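Local coordinates for probable fatty acyl-CoA transferase Rv3272 (Mycobacterium tuberculosis, PDB 5YX6), which binds fatty acyl-CoAs of varying chain length, palmitoyl-CoA most tightly, and probably acts as a family III CoA transferase in fatty acid metabolism, at residues 316-319 and 320-323. Numbering follows the deposited sequence.
Sequences TEWV and QLLQ
Gln323 and Val319, one turn apart on helix 315-324, illustrate how the i, i+4 spacing of a helix sets a polar side chain alongside an apolar one on the way to its own partner. The CB of Gln323 lies 3.3 Å from Val319 O, the same oxygen that accepts the backbone N-H of Gln323, and Gln323 CG lies 3.4 Å from Val319 O. With CG placed beside its own backbone N (chi1 -75°) and the chain extended beyond, the amide is carried alongside Val319: CD passes CG1 of the valine at 3.8 Å, OE1 skirts the same methyl, and NE2 lies 3.7 Å from Val319 CG1. NE2 then donates to Ala329 O in strand 328-331, while Arg142 of the second subunit packs against the glutamine. Three further i to i+4 bonds hold the turn, the shortest running 2.8 Å from Leu322 N to Trp318 O.

On another flank, Leu321 lies beside Trp318 and points the same way, its CD2 3.8 Å from the indole CZ3. Trp318 NE1 hydrogen-bonds to Leu310 O, and Lys313 makes a cation-pi contact with the ring. Centred about 30 Å from the chain centre, away from the active site and probably in the small domain, the contact packs on strands 260-264 and 328-331. The chemistry thus implies division of labour: carbon atoms seat the helix on the strands, while the amide and indole N-H groups tie it to backbone carbonyls beyond.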
loop_
_atom_site.group_PDB
_atom_site.type_symbol
_atom_site.label_atom_id
_atom_site.label_comp_id
_atom_site.label_asym_id
_atom_site.label_seq_id
_atom_site.Cartn_x
_atom_site.Cartn_y
_atom_site.Cartn_z
ATOM N N THR A 316 -7.726 25.634 12.686
ATOM C CA THR A 316 -6.327 25.753 13.092
ATOM C C THR A 316 -6.218 25.944 14.601
ATOM O O THR A 316 -5.360 25.345 15.254
ATOM C CB THR A 316 -5.624 26.923 12.375
ATOM O OG1 THR A 316 -5.595 26.665 10.971
ATOM C CG2 THR A 316 -4.196 27.070 12.859
ATOM N N GLU A 317 -7.090 26.780 15.152
ATOM C CA GLU A 317 -7.096 27.015 16.595
ATOM C C GLU A 317 -7.469 25.749 17.363
ATOM O O GLU A 317 -6.846 25.428 18.370
ATOM C CB GLU A 317 -8.048 28.152 16.952
ATOM C CG GLU A 317 -7.548 29.515 16.513
ATOM C CD GLU A 317 -8.654 30.578 16.497
ATOM O OE1 GLU A 317 -9.856 30.214 16.581
ATOM O OE2 GLU A 317 -8.314 31.780 16.391
ATOM N N TRP A 318 -8.488 25.036 16.898
ATOM C CA TRP A 318 -8.875 23.794 17.554
ATOM C C TRP A 318 -7.765 22.736 17.462
ATOM O O TRP A 318 -7.554 21.972 18.415
ATOM C CB TRP A 318 -10.159 23.231 16.956
ATOM C CG TRP A 318 -11.412 23.949 17.339
ATOM C CD1 TRP A 318 -12.296 24.561 16.495
ATOM C CD2 TRP A 318 -11.942 24.113 18.659
ATOM N NE1 TRP A 318 -13.336 25.101 17.208
ATOM C CE2 TRP A 318 -13.144 24.841 18.539
ATOM C CE3 TRP A 318 -11.517 23.715 19.933
ATOM C CZ2 TRP A 318 -13.928 25.175 19.641
ATOM C CZ3 TRP A 318 -12.297 24.054 21.028
ATOM C CH2 TRP A 318 -13.486 24.776 20.876
ATOM N N VAL A 319 -7.057 22.696 16.329
ATOM C CA VAL A 319 -5.986 21.722 16.154
ATOM C C VAL A 319 -4.877 21.974 17.175
ATOM O O VAL A 319 -4.428 21.057 17.867
ATOM C CB VAL A 319 -5.378 21.766 14.732
ATOM C CG1 VAL A 319 -3.999 21.110 14.731
ATOM C CG2 VAL A 319 -6.304 21.099 13.714
ATOM N N GLN A 320 -4.453 23.229 17.262
ATOM C CA GLN A 320 -3.475 23.660 18.244
ATOM C C GLN A 320 -3.889 23.286 19.674
ATOM O O GLN A 320 -3.070 22.819 20.459
ATOM C CB GLN A 320 -3.256 25.164 18.125
ATOM C CG GLN A 320 -2.252 25.724 19.113
ATOM C CD GLN A 320 -1.651 27.033 18.636
ATOM O OE1 GLN A 320 -1.983 27.524 17.550
ATOM N NE2 GLN A 320 -0.758 27.605 19.443
ATOM N N LEU A 321 -5.159 23.492 20.012
ATOM C CA LEU A 321 -5.635 23.221 21.366
ATOM C C LEU A 321 -5.724 21.724 21.658
ATOM O O LEU A 321 -5.314 21.257 22.716
ATOM C CB LEU A 321 -7.007 23.865 21.592
ATOM C CG LEU A 321 -7.643 23.581 22.958
ATOM C CD1 LEU A 321 -6.829 24.221 24.084
ATOM C CD2 LEU A 321 -9.089 24.037 23.013
ATOM N N LEU A 322 -6.277 20.976 20.718
ATOM C CA LEU A 322 -6.502 19.560 20.933
ATOM C C LEU A 322 -5.190 18.771 20.955
ATOM O O LEU A 322 -5.062 17.797 21.701
ATOM C CB LEU A 322 -7.444 19.014 19.875
ATOM C CG LEU A 322 -8.938 18.956 20.191
ATOM C CD1 LEU A 322 -9.400 20.117 21.044
ATOM C CD2 LEU A 322 -9.696 18.943 18.902
ATOM N N GLN A 323 -4.216 19.190 20.151
ATOM C CA GLN A 323 -2.932 18.498 20.124
ATOM C C GLN A 323 -2.131 18.801 21.391
ATOM O O GLN A 323 -1.450 17.927 21.925
ATOM C CB GLN A 323 -2.125 18.882 18.874
ATOM C CG GLN A 323 -2.629 18.226 17.590
ATOM C CD GLN A 323 -1.748 18.513 16.367
ATOM O OE1 GLN A 323 -0.771 19.263 16.440
ATOM N NE2 GLN A 323 -2.103 17.919 15.240
#